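Local coordinates for Cyp101j2 (Sphingobium yanoikuyae, PDB 5KYO), which probably hydroxylates 1,8-cineole as a cytochrome P450 monooxygenase, activating oxygen at a bound haem, at residues 107-112 with 339-344; 276-281 with 309-314; 315-320 with 416-421. All coordinates share one frame; numbering follows the deposited sequence.

How the contacts relate
Contact 3 sits between the other two, its centre about 11 Å from each of theirs, while the centres of contacts 1 and 2 are about 22 Å apart. Contacts 1 and 3 reach the same mixed sheet, whose strands 318-323 and 339-343 are neighbours, and Thr344 OG1 joins them through Val317 O. Contact 2 packs helices 273-288 and 303-313; the latter leads through Phe314 into segment 315-320. Along the chain the order is 107-112, 276-281, 309-314, 315-320, 339-344 and 416-421, so contacts 1 and 3 interlock. Contact 1 sets a loop and helix start on the sheet, and contact 3 ties the chain after helix 303-313 to the C-terminal loop; contacts 2 and 3 both touch the haem.

Contact 1: 107-112 with 339-344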
loop_
_atom_site.group_PDB
_atom_site.type_symbol
_atom_site.label_atom_id
_atom_site.label_comp_id
_atom_site.label_asym_id
_atom_site.label_seq_id
_atom_site.Cartn_x
_atom_site.Cartn_y
_atom_site.Cartn_z
ATOM N N VAL A 107 -4.371 -11.355 7.866
ATOM C CA VAL A 107 -4.026 -9.934 7.885
ATOM C C VAL A 107 -5.188 -9.070 7.463
ATOM O O VAL A 107 -5.062 -7.856 7.407
ATOM C CB VAL A 107 -2.816 -9.590 6.958
ATOM C CG1 VAL A 107 -1.555 -10.266 7.439
ATOM C CG2 VAL A 107 -3.118 -9.922 5.502
ATOM N N LEU A 108 -6.315 -9.704 7.162
ATOM C CA LEU A 108 -7.489 -9.011 6.665
ATOM C C LEU A 108 -8.684 -9.295 7.565
ATOM O O LEU A 108 -8.813 -10.400 8.117
ATOM C CB LEU A 108 -7.793 -9.432 5.219
ATOM C CG LEU A 108 -6.748 -9.054 4.166
ATOM C CD1 LEU A 108 -7.281 -9.301 2.752
ATOM C CD2 LEU A 108 -6.310 -7.596 4.326
ATOM N N VAL A 109 -9.545 -8.295 7.723
ATOM C CA VAL A 109 -10.812 -8.469 8.440
ATOM C C VAL A 109 -11.986 -8.348 7.470
ATOM O O VAL A 109 -11.909 -7.601 6.495
ATOM C CB VAL A 109 -10.972 -7.444 9.581
ATOM C CG1 VAL A 109 -9.853 -7.604 10.605
ATOM C CG2 VAL A 109 -10.989 -6.044 9.027
ATOM N N PRO A 110 -13.072 -9.108 7.703
ATOM C CA PRO A 110 -13.276 -10.103 8.765
ATOM C C PRO A 110 -12.417 -11.345 8.573
ATOM O O PRO A 110 -12.174 -11.751 7.427
ATOM C CB PRO A 110 -14.764 -10.461 8.634
ATOM C CG PRO A 110 -15.363 -9.375 7.808
ATOM C CD PRO A 110 -14.280 -8.953 6.877
ATOM N N LYS A 111 -11.965 -11.941 9.677
ATOM C CA LYS A 111 -11.079 -13.105 9.608
ATOM C C LYS A 111 -11.686 -14.313 8.887
ATOM O O LYS A 111 -11.023 -14.944 8.066
ATOM C CB LYS A 111 -10.642 -13.527 11.012
ATOM C CG LYS A 111 -10.120 -14.975 11.060
ATOM C CD LYS A 111 -9.514 -15.338 12.409
ATOM C CE LYS A 111 -8.664 -16.597 12.296
ATOM N NZ LYS A 111 -8.056 -17.000 13.605
ATOM N N GLU A 112 -12.943 -14.633 9.184
ATOM C CA GLU A 112 -13.547 -15.850 8.637
ATOM C C GLU A 112 -14.232 -15.614 7.298
ATOM O O GLU A 112 -15.043 -16.428 6.864
ATOM C CB GLU A 112 -14.550 -16.451 9.627
ATOM N N MET A 339 -8.017 -11.171 16.256
ATOM C CA MET A 339 -7.391 -10.357 15.221
ATOM C C MET A 339 -6.976 -9.016 15.803
ATOM O O MET A 339 -7.714 -8.425 16.590
ATOM C CB MET A 339 -8.347 -10.139 14.045
ATOM C CG MET A 339 -8.706 -11.409 13.322
ATOM S SD MET A 339 -7.232 -12.101 12.544
ATOM C CE MET A 339 -6.691 -10.668 11.596
ATOM N N VAL A 340 -5.793 -8.540 15.432
ATOM C CA VAL A 340 -5.365 -7.218 15.867
ATOM C C VAL A 340 -4.923 -6.361 14.682
ATOM O O VAL A 340 -3.959 -6.693 13.986
ATOM C CB VAL A 340 -4.215 -7.283 16.883
ATOM C CG1 VAL A 340 -3.858 -5.882 17.323
ATOM C CG2 VAL A 340 -4.599 -8.157 18.099
ATOM N N MET A 341 -5.647 -5.263 14.471
ATOM C CA MET A 341 -5.325 -4.310 13.416
ATOM C C MET A 341 -4.232 -3.361 13.902
ATOM O O MET A 341 -4.269 -2.886 15.025
ATOM C CB MET A 341 -6.574 -3.538 12.982
ATOM C CG MET A 341 -6.386 -2.673 11.754
ATOM S SD MET A 341 -7.937 -2.183 10.983
ATOM C CE MET A 341 -8.418 -3.699 10.151
ATOM N N ALA A 342 -3.243 -3.113 13.052
ATOM C CA ALA A 342 -2.105 -2.283 13.433
ATOM C C ALA A 342 -1.753 -1.323 12.302
ATOM O O ALA A 342 -0.796 -1.555 11.573
ATOM C CB ALA A 342 -0.907 -3.164 13.786
ATOM N N PRO A 343 -2.537 -0.244 12.151
ATOM C CA PRO A 343 -2.414 0.629 10.977
ATOM C C PRO A 343 -1.113 1.425 10.916
ATOM O O PRO A 343 -0.687 2.040 11.899
ATOM C CB PRO A 343 -3.617 1.574 11.118
ATOM C CG PRO A 343 -4.569 0.834 12.009
ATOM C CD PRO A 343 -3.693 0.123 12.981
ATOM N N THR A 344 -0.499 1.438 9.741
ATOM C CA THR A 344 0.659 2.284 9.538
ATOM C C THR A 344 0.273 3.732 9.836
ATOM O O THR A 344 1.118 4.525 10.203
ATOM C CB THR A 344 1.215 2.179 8.107
ATOM O OG1 THR A 344 0.241 2.667 7.188
ATOM C CG2 THR A 344 1.504 0.715 7.753
#
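No ring or planar side-chain group supplies a face or an edge where Lys111 and Val109 meet Met339 and Met341; the touching is done by aliphatic carbons and thioethers. Lys111 lays its aliphatic stem across Met339, with Lys111 CB 3.7 Å from Met339 CG and Lys111 CD 4.0 Å from Met339 SD. The lysine leaves its backbone with CG anti to the N (chi1 161°) and stays extended, which carries NZ past the thioether to a salt bridge with Glu322 in strand 318-323. Met339 instead bends at chi2 (-65°) and chi3 (-54°), folding its methyl back toward the loop until Met339 CE stands 4.1 Å from Leu108 O. One residue on, Val109 is directed toward strand 339-343 and meets the methyl of Met341 at about a right angle, Val109 CG2 lying 3.7 Å from Met341 CE; Met341 was modelled in two conformers, so this touch holds for one of them. Between Val109 and Lys111, Pro110, preceded by a cis peptide bond, is the N-cap of helix 111-118. Unbranched, flexible methionines suit a sheet surface that must fit an irregular loop, and lysine serves as both hydrocarbon and charge. The two segments therefore meet through dispersion contacts alone: the lysine charge is met by Glu322, and the buried Leu108 O, with no polar partner in the model, faces a methyl in place of a donor.

Contact 2: 276-281 with 309-314. With HEM (protoporphyrin IX containing Fe), chain G.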
loop_
_atom_site.group_PDB
_atom_site.type_symbol
_atom_site.label_atom_id
_atom_site.label_comp_id
_atom_site.label_asym_id
_atom_site.label_seq_id
_atom_site.Cartn_x
_atom_site.Cartn_y
_atom_site.Cartn_z
ATOM N N VAL A 276 -1.335 3.834 -6.529
ATOM C CA VAL A 276 -2.403 4.677 -7.060
ATOM C C VAL A 276 -2.927 5.632 -5.956
ATOM O O VAL A 276 -3.090 6.839 -6.171
ATOM C CB VAL A 276 -3.583 3.834 -7.621
ATOM C CG1 VAL A 276 -4.815 4.705 -7.866
ATOM C CG2 VAL A 276 -3.206 3.106 -8.920
ATOM N N ASN A 277 -3.176 5.078 -4.770
ATOM C CA ASN A 277 -3.704 5.868 -3.657
ATOM C C ASN A 277 -2.664 6.853 -3.136
ATOM O O ASN A 277 -2.994 8.000 -2.813
ATOM C CB ASN A 277 -4.194 4.944 -2.550
ATOM C CG ASN A 277 -5.448 4.223 -2.941
ATOM O OD1 ASN A 277 -6.010 3.436 -2.174
ATOM N ND2 ASN A 277 -5.906 4.485 -4.161
ATOM N N MET A 278 -1.398 6.430 -3.094
ATOM C CA MET A 278 -0.341 7.340 -2.642
ATOM C C MET A 278 -0.236 8.524 -3.593
ATOM O O MET A 278 -0.159 9.670 -3.159
ATOM C CB MET A 278 1.020 6.634 -2.545
ATOM C CG MET A 278 2.185 7.547 -2.150
ATOM S SD MET A 278 2.017 8.368 -0.522
ATOM C CE MET A 278 2.117 6.931 0.570
ATOM N N LEU A 279 -0.220 8.244 -4.890
ATOM C CA LEU A 279 -0.186 9.316 -5.892
ATOM C C LEU A 279 -1.396 10.225 -5.769
ATOM O O LEU A 279 -1.299 11.445 -6.000
ATOM C CB LEU A 279 -0.115 8.747 -7.320
ATOM C CG LEU A 279 1.188 8.106 -7.762
ATOM C CD1 LEU A 279 0.942 7.232 -8.985
ATOM C CD2 LEU A 279 2.201 9.205 -8.094
ATOM N N GLY A 280 -2.540 9.641 -5.423
ATOM C CA GLY A 280 -3.732 10.436 -5.178
ATOM C C GLY A 280 -3.561 11.437 -4.058
ATOM O O GLY A 280 -3.914 12.604 -4.221
ATOM N N PHE A 281 -3.046 10.993 -2.908
ATOM C CA PHE A 281 -2.825 11.905 -1.783
ATOM C C PHE A 281 -1.777 12.959 -2.134
ATOM O O PHE A 281 -1.933 14.128 -1.804
ATOM C CB PHE A 281 -2.385 11.144 -0.535
ATOM C CG PHE A 281 -3.524 10.575 0.275
ATOM C CD1 PHE A 281 -4.269 11.383 1.128
ATOM C CD2 PHE A 281 -3.806 9.208 0.238
ATOM C CE1 PHE A 281 -5.302 10.854 1.901
ATOM C CE2 PHE A 281 -4.841 8.669 1.004
ATOM C CZ PHE A 281 -5.589 9.497 1.843
ATOM N N GLU A 309 8.864 13.454 2.483
ATOM C CA GLU A 309 7.790 14.007 3.334
ATOM C C GLU A 309 6.394 13.532 2.900
ATOM O O GLU A 309 5.503 13.375 3.736
ATOM C CB GLU A 309 7.865 15.546 3.347
ATOM C CG GLU A 309 6.774 16.257 4.169
ATOM C CD GLU A 309 6.952 16.109 5.666
ATOM O OE1 GLU A 309 7.747 15.258 6.098
ATOM O OE2 GLU A 309 6.332 16.893 6.417
ATOM N N PHE A 310 6.192 13.311 1.603
ATOM C CA PHE A 310 4.955 12.682 1.124
ATOM C C PHE A 310 4.821 11.263 1.711
ATOM O O PHE A 310 3.735 10.860 2.100
ATOM C CB PHE A 310 4.899 12.618 -0.420
ATOM C CG PHE A 310 4.509 13.936 -1.086
ATOM C CD1 PHE A 310 3.247 14.483 -0.902
ATOM C CD2 PHE A 310 5.402 14.587 -1.918
ATOM C CE1 PHE A 310 2.900 15.697 -1.509
ATOM C CE2 PHE A 310 5.062 15.792 -2.538
ATOM C CZ PHE A 310 3.808 16.346 -2.322
ATOM N N PHE A 311 5.900 10.500 1.797
ATOM C CA PHE A 311 5.722 9.149 2.334
ATOM C C PHE A 311 5.497 9.181 3.845
ATOM O O PHE A 311 4.712 8.389 4.361
ATOM C CB PHE A 311 6.893 8.229 1.963
ATOM C CG PHE A 311 6.795 7.693 0.561
ATOM C CD1 PHE A 311 5.758 6.853 0.208
ATOM C CD2 PHE A 311 7.693 8.074 -0.412
ATOM C CE1 PHE A 311 5.639 6.369 -1.080
ATOM C CE2 PHE A 311 7.575 7.615 -1.720
ATOM C CZ PHE A 311 6.552 6.751 -2.053
ATOM N N ARG A 312 6.121 10.130 4.545
ATOM C CA ARG A 312 5.832 10.304 5.979
ATOM C C ARG A 312 4.411 10.801 6.231
ATOM O O ARG A 312 3.723 10.313 7.124
ATOM C CB ARG A 312 6.809 11.281 6.643
ATOM C CG ARG A 312 6.524 11.444 8.142
ATOM C CD ARG A 312 6.975 12.798 8.682
ATOM N NE ARG A 312 6.235 13.912 8.096
ATOM C CZ ARG A 312 5.025 14.300 8.496
ATOM N NH1 ARG A 312 4.416 13.641 9.466
ATOM N NH2 ARG A 312 4.418 15.333 7.923
ATOM N N ARG A 313 3.968 11.775 5.444
ATOM C CA ARG A 313 2.723 12.504 5.730
ATOM C C ARG A 313 1.461 11.705 5.395
ATOM O O ARG A 313 0.434 11.858 6.062
ATOM C CB ARG A 313 2.729 13.838 4.964
ATOM C CG ARG A 313 1.424 14.664 4.990
ATOM C CD ARG A 313 0.892 15.022 6.393
ATOM N NE ARG A 313 -0.329 15.804 6.255
ATOM C CZ ARG A 313 -1.524 15.265 6.028
ATOM N NH1 ARG A 313 -1.659 13.949 5.962
ATOM N NH2 ARG A 313 -2.580 16.033 5.871
ATOM N N PHE A 314 1.544 10.819 4.400
ATOM C CA PHE A 314 0.355 10.127 3.908
ATOM C C PHE A 314 0.403 8.596 3.977
ATOM O O PHE A 314 0.338 7.929 2.951
ATOM C CB PHE A 314 0.090 10.550 2.457
ATOM C CG PHE A 314 -0.185 12.016 2.311
ATOM C CD1 PHE A 314 -1.381 12.545 2.778
ATOM C CD2 PHE A 314 0.751 12.867 1.758
ATOM C CE1 PHE A 314 -1.660 13.899 2.666
ATOM C CE2 PHE A 314 0.483 14.243 1.642
ATOM C CZ PHE A 314 -0.724 14.750 2.104
HETATM C CHA HEM G . 4.271 -5.227 1.903
HETATM C CHB HEM G . 2.901 -0.570 1.740
HETATM C CHC HEM G . 4.299 -0.363 -2.939
HETATM C CHD HEM G . 4.736 -5.171 -2.982
HETATM C C1A HEM G . 3.841 -3.988 2.315
HETATM C C2A HEM G . 3.482 -3.587 3.670
HETATM C C3A HEM G . 3.087 -2.296 3.611
HETATM C C4A HEM G . 3.197 -1.835 2.236
HETATM C CMA HEM G . 2.631 -1.434 4.816
HETATM C CAA HEM G . 3.529 -4.447 4.965
HETATM C CBA HEM G . 2.307 -5.348 5.113
HETATM C CGA HEM G . 2.349 -6.076 6.436
HETATM O O1A HEM G . 2.332 -5.406 7.507
HETATM O O2A HEM G . 2.388 -7.335 6.437
HETATM C C1B HEM G . 3.214 -0.100 0.470
HETATM C C2B HEM G . 3.134 1.286 0.016
HETATM C C3B HEM G . 3.512 1.330 -1.278
HETATM C C4B HEM G . 3.846 -0.013 -1.681
HETATM C CMB HEM G . 2.685 2.498 0.873
HETATM C CAB HEM G . 3.625 2.535 -2.259
HETATM C CBB HEM G . 3.461 3.823 -1.947
HETATM C C1C HEM G . 4.573 -1.644 -3.348
HETATM C C2C HEM G . 5.091 -2.030 -4.647
HETATM C C3C HEM G . 5.198 -3.367 -4.658
HETATM C C4C HEM G . 4.772 -3.856 -3.360
HETATM C CMC HEM G . 5.403 -1.015 -5.767
HETATM C CAC HEM G . 5.687 -4.323 -5.758
HETATM C CBC HEM G . 6.265 -3.958 -6.904
HETATM C C1D HEM G . 4.617 -5.644 -1.695
HETATM C C2D HEM G . 4.641 -7.044 -1.307
HETATM C C3D HEM G . 4.516 -7.033 0.199
HETATM C C4D HEM G . 4.407 -5.655 0.598
HETATM C CMD HEM G . 4.790 -8.343 -2.146
HETATM C CAD HEM G . 4.482 -8.283 1.107
HETATM C CBD HEM G . 5.810 -8.465 1.843
HETATM C CGD HEM G . 5.712 -9.704 2.714
HETATM O O1D HEM G . 6.618 -10.573 2.673
HETATM O O2D HEM G . 4.691 -9.820 3.440
HETATM N NA HEM G . 3.658 -2.890 1.476
HETATM N NB HEM G . 3.650 -0.852 -0.602
HETATM N NC HEM G . 4.402 -2.776 -2.585
HETATM N ND HEM G . 4.467 -4.872 -0.552
HETATM FE FE HEM G . 4.206 -2.819 -0.512
#
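The contact forms part of the wall of the haem pocket, where the C-terminal part of helix 273-288, the long central helix of the P450 fold, meets helix K (303-313), bearer of the P450 Glu-x-x-Arg motif. Met278 reaches from the central helix into the angle between Phe311 and Phe314. CG anti to the backbone N (chi1 177°) and bends at chi2 and chi3 bring the sulfur into an oblique Met-aromatic contact, Met278 SD lying 4.8 Å from the Phe311 ring centroid. The methyl goes deeper, Met278 CE standing 3.7 Å from Phe311 CD1 and a short 3.1 Å from Phe314 O. Phe311 in turn presents its edge to a vinyl group, Phe311 CE1 being 3.5 Å from CBB of the haem. A turn later, Phe281 meets Phe314: their planes are 25° from parallel but slid apart, so the rings barely overlap, and Phe281 CB lies over the Phe314 face in a CH-pi contact, 4.0 Å from the ring centroid. Arg313 CG lies over the opposite face of that ring. Bulky, apolar phenylalanines and a pliable methionine suit this fully buried seam. On helix K, Arg312 grips Glu309 side-on, through NE to OE1 (2.8 Å) and NH2 to OE2 (2.9 Å). Glu309 also forms salt bridges to Arg364 and Arg367; Glu309 and Arg312 form the Glu-x-x-Arg pair, and Arg364 is probably the third member of the Glu-Arg-Arg triad characteristic of cytochromes P450.

Contact 3: 315-320 with 416-421; sequences PVVSSA and GIVGSV. With HEM (protoporphyrin IX containing Fe), chain G.
Segments 315-320 and 416-421 run antiparallel and are joined by a single bridge, Val317 with Val418, a non-hydrogen-bonded pair whose CA atoms lie 4.7 Å apart. These are the stretch after helix K and the C-terminal loop of the P450 fold, regions that correspond to substrate recognition sites 5 and 6 of the family and so probably help to line the substrate cavity. Two nearly straight bonds flank the pair: Gly419 N donates to Val316 O at 3.0 Å, and Ser318 N donates to Ile417 O at 2.9 Å. Val418 CA also approaches Val316 O, and Val317 CA approaches Ile417 O, so each carbonyl takes one N-H bond and one weaker CA-H...O contact from the facing segment. Gly419 brings no side chain into the buried seam, and Gly416 adopts extended angles with positive phi (169°) that glycine readily tolerates. The valines supply compact apolar branches. Val316 points toward the loop, where Val316 CG2 packs obliquely against Val418 CG1 at 3.9 Å. Val317, with CG1 anti to the backbone N (chi1 176°), applies both methyls to the porphyrin: Val317 CG2 is 3.6 Å from the haem meso carbon CHB and Val317 CG1 is 3.7 Å from the haem methyl CMA. Ser319 comes near a propionate, while its OG hydrogen-bonds Arg321, whose NH2 in turn bonds the haem. Water 1 lies between the segments; its very short approach to Ser318 OG is doubtful, and acceptors nearby outnumber its protons, but it can donate to Val316 O (2.7 Å) and to Gly416 O (2.9 Å).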
loop_
_atom_site.group_PDB
_atom_site.type_symbol
_atom_site.label_atom_id
_atom_site.label_comp_id
_atom_site.label_asym_id
_atom_site.label_seq_id
_atom_site.Cartn_x
_atom_site.Cartn_y
_atom_site.Cartn_z
ATOM N N PRO A 315 0.531 8.036 5.187
ATOM C CA PRO A 315 0.465 6.572 5.299
ATOM C C PRO A 315 -0.914 6.087 4.834
ATOM O O PRO A 315 -1.884 6.800 5.070
ATOM C CB PRO A 315 0.687 6.322 6.792
ATOM C CG PRO A 315 0.215 7.642 7.468
ATOM C CD PRO A 315 0.620 8.707 6.500
ATOM N N VAL A 316 -1.004 4.943 4.144
ATOM C CA VAL A 316 -2.296 4.506 3.636
ATOM C C VAL A 316 -2.703 3.079 4.058
ATOM O O VAL A 316 -3.896 2.749 4.083
ATOM C CB VAL A 316 -2.341 4.596 2.073
ATOM C CG1 VAL A 316 -2.429 6.053 1.627
ATOM C CG2 VAL A 316 -1.136 3.889 1.422
ATOM N N VAL A 317 -1.729 2.247 4.404
ATOM C CA VAL A 317 -2.014 0.815 4.638
ATOM C C VAL A 317 -2.390 0.483 6.091
ATOM O O VAL A 317 -1.744 0.961 7.034
ATOM C CB VAL A 317 -0.823 -0.064 4.234
ATOM C CG1 VAL A 317 -1.097 -1.531 4.567
ATOM C CG2 VAL A 317 -0.541 0.088 2.726
ATOM N N SER A 318 -3.470 -0.290 6.252
ATOM C CA SER A 318 -3.843 -0.886 7.534
ATOM C C SER A 318 -3.831 -2.415 7.443
ATOM O O SER A 318 -4.748 -3.048 6.911
ATOM C CB SER A 318 -5.219 -0.390 7.998
ATOM O OG SER A 318 -5.212 1.024 8.114
ATOM N N SER A 319 -2.783 -3.003 7.984
ATOM C CA SER A 319 -2.647 -4.446 7.974
ATOM C C SER A 319 -3.010 -4.942 9.371
ATOM O O SER A 319 -3.057 -4.147 10.322
ATOM C CB SER A 319 -1.219 -4.841 7.558
ATOM O OG SER A 319 -1.001 -6.228 7.630
ATOM N N ALA A 320 -3.293 -6.234 9.497
ATOM C CA ALA A 320 -3.682 -6.795 10.787
ATOM C C ALA A 320 -2.833 -8.017 11.088
ATOM O O ALA A 320 -2.003 -8.405 10.269
ATOM C CB ALA A 320 -5.157 -7.142 10.795
ATOM N N GLY A 416 -10.037 1.823 4.002
ATOM C CA GLY A 416 -10.041 0.416 3.628
ATOM C C GLY A 416 -8.658 -0.069 3.961
ATOM O O GLY A 416 -7.916 0.591 4.692
ATOM N N ILE A 417 -8.279 -1.231 3.447
ATOM C CA ILE A 417 -6.936 -1.730 3.691
ATOM C C ILE A 417 -5.926 -0.741 3.118
ATOM O O ILE A 417 -4.829 -0.564 3.653
ATOM C CB ILE A 417 -6.734 -3.133 3.088
ATOM C CG1 ILE A 417 -7.583 -4.149 3.848
ATOM C CG2 ILE A 417 -5.282 -3.554 3.147
ATOM C CD1 ILE A 417 -8.901 -4.401 3.221
ATOM N N VAL A 418 -6.304 -0.101 2.018
ATOM C CA VAL A 418 -5.511 1.008 1.490
ATOM C C VAL A 418 -6.443 2.228 1.404
ATOM O O VAL A 418 -7.410 2.246 0.632
ATOM C CB VAL A 418 -4.860 0.695 0.115
ATOM C CG1 VAL A 418 -3.934 1.794 -0.256
ATOM C CG2 VAL A 418 -4.078 -0.642 0.168
ATOM N N GLY A 419 -6.179 3.217 2.253
ATOM C CA GLY A 419 -6.919 4.476 2.226
ATOM C C GLY A 419 -6.748 5.206 0.914
ATOM O O GLY A 419 -5.827 4.887 0.152
ATOM N N SER A 420 -7.617 6.189 0.660
ATOM C CA SER A 420 -7.641 6.927 -0.610
ATOM C C SER A 420 -8.371 8.273 -0.531
ATOM O O SER A 420 -9.247 8.478 0.307
ATOM C CB SER A 420 -8.306 6.100 -1.709
ATOM O OG SER A 420 -9.642 5.753 -1.362
ATOM N N VAL A 421 -7.976 9.177 -1.421
ATOM C CA VAL A 421 -8.765 10.346 -1.787
ATOM C C VAL A 421 -9.667 9.858 -2.920
ATOM O O VAL A 421 -9.187 9.247 -3.876
ATOM C CB VAL A 421 -7.877 11.540 -2.283
ATOM C CG1 VAL A 421 -8.717 12.777 -2.554
ATOM C CG2 VAL A 421 -6.737 11.837 -1.327
HETATM C CHA HEM G . 4.271 -5.227 1.903
HETATM C CHB HEM G . 2.901 -0.570 1.740
HETATM C CHC HEM G . 4.299 -0.363 -2.939
HETATM C CHD HEM G . 4.736 -5.171 -2.982
HETATM C C1A HEM G . 3.841 -3.988 2.315
HETATM C C2A HEM G . 3.482 -3.587 3.670
HETATM C C3A HEM G . 3.087 -2.296 3.611
HETATM C C4A HEM G . 3.197 -1.835 2.236
HETATM C CMA HEM G . 2.631 -1.434 4.816
HETATM C CAA HEM G . 3.529 -4.447 4.965
HETATM C CBA HEM G . 2.307 -5.348 5.113
HETATM C CGA HEM G . 2.349 -6.076 6.436
HETATM O O1A HEM G . 2.332 -5.406 7.507
HETATM O O2A HEM G . 2.388 -7.335 6.437
HETATM C C1B HEM G . 3.214 -0.100 0.470
HETATM C C2B HEM G . 3.134 1.286 0.016
HETATM C C3B HEM G . 3.512 1.330 -1.278
HETATM C C4B HEM G . 3.846 -0.013 -1.681
HETATM C CMB HEM G . 2.685 2.498 0.873
HETATM C CAB HEM G . 3.625 2.535 -2.259
HETATM C CBB HEM G . 3.461 3.823 -1.947
HETATM C C1C HEM G . 4.573 -1.644 -3.348
HETATM C C2C HEM G . 5.091 -2.030 -4.647
HETATM C C3C HEM G . 5.198 -3.367 -4.658
HETATM C C4C HEM G . 4.772 -3.856 -3.360
HETATM C CMC HEM G . 5.403 -1.015 -5.767
HETATM C CAC HEM G . 5.687 -4.323 -5.758
HETATM C CBC HEM G . 6.265 -3.958 -6.904
HETATM C C1D HEM G . 4.617 -5.644 -1.695
HETATM C C2D HEM G . 4.641 -7.044 -1.307
HETATM C C3D HEM G . 4.516 -7.033 0.199
HETATM C C4D HEM G . 4.407 -5.655 0.598
HETATM C CMD HEM G . 4.790 -8.343 -2.146
HETATM C CAD HEM G . 4.482 -8.283 1.107
HETATM C CBD HEM G . 5.810 -8.465 1.843
HETATM C CGD HEM G . 5.712 -9.704 2.714
HETATM O O1D HEM G . 6.618 -10.573 2.673
HETATM O O2D HEM G . 4.691 -9.820 3.440
HETATM N NA HEM G . 3.658 -2.890 1.476
HETATM N NB HEM G . 3.650 -0.852 -0.602
HETATM N NC HEM G . 4.402 -2.776 -2.585
HETATM N ND HEM G . 4.467 -4.872 -0.552
HETATM FE FE HEM G . 4.206 -2.819 -0.512
HETATM O O HOH W 1 -5.752 1.992 5.952
#